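Local coordinates for decaprenyl diphosphate synthase (Rhodobacter capsulatus, PDB 3MZV), which catalyses the magnesium-dependent elongation of an allylic diphosphate with isopentenyl diphosphate units to make decaprenyl diphosphate, at the interface of chains A and B. Sequence-based numbering; all coordinates share one arbitrary frame. Chains: chain A/B, Decaprenyl diphosphate synthase.

Contact 1: the interface of chains A and B. Residues chain A 35, 41, 119, 122-123, 126-127; chain B 149, 152-153.
A:Ser35 and B:Glu153 form a polar link in this helix-packing patch of an enzyme of the FPP/GGPP synthase family, an all-helical isoprenoid synthase. The hydroxyl OG of A:Ser35 donates to the carboxylate oxygen OE2 of B:Glu153 at 2.6 Å, meeting its anti side 16° out of the carboxylate plane. The glutamate has CG anti to its backbone N (chi1 -178°) and stays extended through chi2, which carries the acid from helix 138-161 along A:Tyr123 to the loop serine. Ring and carboxylate run side by side in the same direction, their planes 34° apart. Within chain A, the guanidinium NH2 of A:Arg127 donates in its own plane to the phenol OH of A:Tyr123 at 3.0 Å, a bond that should steady both groups.

Close packing surrounds this link. The methyl of B:Ala149 sits over the centre of the A:Arg127 guanidinium, CB to CZ 3.5 Å, while the carbonyl oxygen of the same alanine meets the A:Tyr123 ring edge-on, in plane, 3.3 Å from CD1. One ring face is capped at its centre by CD1 of A:Ile41; CG of A:Arg127 covers the opposite face nearer the rim. Between these two residues on helix 114-132, CB of A:Ala126 packs 3.6 Å from CA of B:Ala149. The methyl of B:Ala152 settles against the backbone of that helix, its CB 3.7 Å from the carbonyl O of A:Leu119, and touches CB of A:Asp122 at 4.0 Å.

Contact 2: the interface of chains A and B. Residues chain A 145-146, 149, 153; chain B 123, 126-127, 130.
Helix 138-161 of chain A, through A:Ala145, A:Asn146, A:Ala149 and A:Glu153, packs against helix 114-133 of chain B, where B:Tyr123, B:Ala126, B:Arg127 and B:Gln130 answer. The guanidinium NH1 of B:Arg127 donates to the side-chain carbonyl OD1 of A:Asn146 at 2.8 Å. The acceptor lies almost in the guanidinium plane, but the donor is tilted 32° from the amide plane and the bond is bent, with 121° at the hydrogen. Water 1, at the guanidinium edge, also reaches OD1 (2.9 Å) and bridges it to NH1.

Inside chain B, bends at chi2 and chi3 (97° at chi3) fold the arginine between two neighbours: NH2 donates to the phenol OH of B:Tyr123 at 2.7 Å, and NE to the amide oxygen OE1 of B:Gln130 at 2.9 Å. The methyl of A:Ala149 lies over one guanidinium face, toward its rim. An alanine in place of B:Arg127 would probably leave OD1 of A:Asn146 without this donor, open a gap over A:Ala149 and free the B:Tyr123 hydroxyl and B:Gln130 amide to turn.

Small residues let the helices approach closely: CB of B:Ala126 is 3.4 Å from the carbonyl O of A:Ala145, whose own CB rests 3.7 Å from CA of B:Gln130. B:Tyr123 and A:Glu153 run alongside one another at the far end. The site lies in the middle of the all-helical dimer, where long helices of both subunits pack together.

Contact 1: the interface of chains A and B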
# COMPACT_ATOMS: atom_id res chain seq x y z
N SER A 35 -12.40 5.69 -10.66
CA SER A 35 -11.32 5.40 -11.59
C SER A 35 -11.94 5.35 -12.97
O SER A 35 -12.80 4.54 -13.22
CB SER A 35 -10.59 4.09 -11.24
OG SER A 35 -9.72 3.70 -12.31
N ILE A 41 -12.07 -1.02 -9.44
CA ILE A 41 -11.65 -0.34 -8.22
C ILE A 41 -12.85 0.19 -7.40
O ILE A 41 -13.06 -0.29 -6.29
CB ILE A 41 -10.63 0.77 -8.54
CG1 ILE A 41 -9.34 0.15 -9.10
CG2 ILE A 41 -10.36 1.56 -7.30
CD1 ILE A 41 -8.28 1.12 -9.48
N LEU A 119 -4.24 -4.82 -5.11
CA LEU A 119 -4.16 -3.62 -5.93
C LEU A 119 -5.22 -2.60 -5.59
O LEU A 119 -4.91 -1.44 -5.53
CB LEU A 119 -4.19 -3.98 -7.42
CG LEU A 119 -2.94 -4.73 -7.88
CD1 LEU A 119 -3.15 -5.16 -9.32
CD2 LEU A 119 -1.63 -3.94 -7.68
N ASP A 122 -4.08 -0.95 -2.48
CA ASP A 122 -3.01 -0.01 -2.80
C ASP A 122 -3.58 1.28 -3.35
O ASP A 122 -3.13 2.36 -3.03
CB ASP A 122 -2.02 -0.61 -3.82
CG ASP A 122 -1.09 -1.65 -3.22
OD1 ASP A 122 -1.00 -1.72 -1.98
OD2 ASP A 122 -0.45 -2.36 -4.02
N TYR A 123 -4.58 1.17 -4.20
CA TYR A 123 -5.21 2.35 -4.77
C TYR A 123 -5.83 3.20 -3.67
O TYR A 123 -5.63 4.42 -3.63
CB TYR A 123 -6.33 1.94 -5.73
CG TYR A 123 -6.91 3.09 -6.54
CD1 TYR A 123 -6.20 3.65 -7.58
CD2 TYR A 123 -8.19 3.59 -6.28
CE1 TYR A 123 -6.73 4.67 -8.36
CE2 TYR A 123 -8.74 4.62 -7.09
CZ TYR A 123 -7.98 5.16 -8.10
OH TYR A 123 -8.45 6.18 -8.92
N ALA A 126 -3.22 4.96 -1.45
CA ALA A 126 -2.69 6.13 -2.15
C ALA A 126 -3.69 7.29 -2.24
O ALA A 126 -3.33 8.44 -1.99
CB ALA A 126 -2.18 5.77 -3.58
N ARG A 127 -4.92 7.00 -2.63
CA ARG A 127 -5.94 8.04 -2.65
C ARG A 127 -6.17 8.68 -1.28
O ARG A 127 -6.44 9.87 -1.22
CB ARG A 127 -7.24 7.50 -3.22
CG ARG A 127 -7.15 7.15 -4.71
CD ARG A 127 -6.82 8.38 -5.56
NE ARG A 127 -6.97 8.12 -6.98
CZ ARG A 127 -6.33 8.76 -7.94
NH1 ARG A 127 -5.48 9.75 -7.66
NH2 ARG A 127 -6.53 8.40 -9.20
N ALA B 149 -1.34 5.95 -6.76
CA ALA B 149 -2.65 5.54 -7.15
C ALA B 149 -2.65 5.09 -8.64
O ALA B 149 -3.24 4.07 -9.00
CB ALA B 149 -3.63 6.71 -7.01
N ALA B 152 -1.12 1.65 -9.20
CA ALA B 152 -2.07 0.60 -8.89
C ALA B 152 -3.16 0.47 -9.95
O ALA B 152 -3.52 -0.64 -10.33
CB ALA B 152 -2.69 0.82 -7.52
N GLU B 153 -3.68 1.61 -10.41
CA GLU B 153 -4.68 1.62 -11.46
C GLU B 153 -4.15 1.01 -12.76
O GLU B 153 -4.88 0.29 -13.44
CB GLU B 153 -5.12 3.06 -11.68
CG GLU B 153 -6.19 3.29 -12.70
CD GLU B 153 -6.47 4.77 -12.88
OE1 GLU B 153 -5.55 5.48 -13.34
OE2 GLU B 153 -7.60 5.20 -12.57

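Contact 2: the interface of chains A and B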
# COMPACT_ATOMS: atom_id res chain seq x y z
N ALA A 145 0.14 8.49 8.41
CA ALA A 145 1.15 7.63 7.76
C ALA A 145 1.75 6.68 8.78
O ALA A 145 1.97 5.48 8.50
CB ALA A 145 2.26 8.48 7.07
N ASN A 146 2.02 7.20 9.98
CA ASN A 146 2.57 6.38 11.05
C ASN A 146 1.61 5.30 11.49
O ASN A 146 2.02 4.17 11.69
CB ASN A 146 2.96 7.22 12.27
CG ASN A 146 3.51 6.38 13.40
OD1 ASN A 146 4.67 5.99 13.35
ND2 ASN A 146 2.70 6.14 14.47
N ALA A 149 1.71 2.53 9.10
CA ALA A 149 2.93 1.79 9.22
C ALA A 149 2.79 0.83 10.40
O ALA A 149 3.22 -0.32 10.34
CB ALA A 149 4.13 2.70 9.47
N GLU A 153 3.14 -3.28 10.61
CA GLU A 153 4.11 -3.81 11.55
C GLU A 153 3.46 -4.77 12.59
O GLU A 153 3.96 -5.84 12.84
CB GLU A 153 4.79 -2.63 12.22
CG GLU A 153 5.81 -2.99 13.22
CD GLU A 153 6.33 -1.78 13.97
OE1 GLU A 153 5.55 -1.14 14.73
OE2 GLU A 153 7.55 -1.51 13.85
N TYR B 123 4.22 -1.36 4.79
CA TYR B 123 5.10 -0.70 5.73
C TYR B 123 5.99 0.35 5.06
O TYR B 123 6.08 1.46 5.55
CB TYR B 123 5.99 -1.71 6.47
CG TYR B 123 6.73 -1.11 7.66
CD1 TYR B 123 6.06 -0.80 8.84
CD2 TYR B 123 8.09 -0.79 7.57
CE1 TYR B 123 6.72 -0.26 9.94
CE2 TYR B 123 8.76 -0.25 8.68
CZ TYR B 123 8.08 0.02 9.84
OH TYR B 123 8.73 0.56 10.94
N ALA B 126 3.92 3.36 3.72
CA ALA B 126 3.55 4.24 4.84
C ALA B 126 4.74 5.08 5.34
O ALA B 126 4.64 6.29 5.52
CB ALA B 126 2.97 3.41 6.00
N ARG B 127 5.86 4.42 5.58
CA ARG B 127 7.05 5.10 6.03
C ARG B 127 7.50 6.16 5.02
O ARG B 127 8.02 7.19 5.41
CB ARG B 127 8.16 4.07 6.25
CG ARG B 127 7.88 3.14 7.46
CD ARG B 127 8.48 3.52 8.81
NE ARG B 127 7.54 4.21 9.65
CZ ARG B 127 7.15 3.94 10.90
NH1 ARG B 127 6.27 4.75 11.44
NH2 ARG B 127 7.60 2.92 11.66
N GLN B 130 5.31 9.15 5.58
CA GLN B 130 5.69 9.76 6.83
C GLN B 130 6.92 10.62 6.61
O GLN B 130 6.95 11.79 7.04
CB GLN B 130 5.95 8.70 7.89
CG GLN B 130 6.16 9.24 9.26
CD GLN B 130 6.55 8.17 10.25
OE1 GLN B 130 7.09 7.11 9.87
NE2 GLN B 130 6.29 8.42 11.51
O HOH W 1 6.10 3.73 14.54

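The C-alpha centres of contact 1 and contact 2 lie about 17 Å apart, and the two are overlapping twins under the two-fold axis: each sets helix 114-132 of chain A or 114-133 of chain B against helix 138-161 of the other chain. A:Tyr123, A:Ala126, A:Arg127, B:Ala149 and B:Glu153 of contact 1 recur in contact 2 with the chains exchanged. Contact 1 extends toward the loop bearing A:Ser35 and helix 40-50, contact 2 toward A:Asn146 and B:Gln130. A:Arg127 is extended at chi3 and B:Arg127 bent, a local departure from symmetry. The paired helices tie the subunits together, consistent with the homodimers typical of this family.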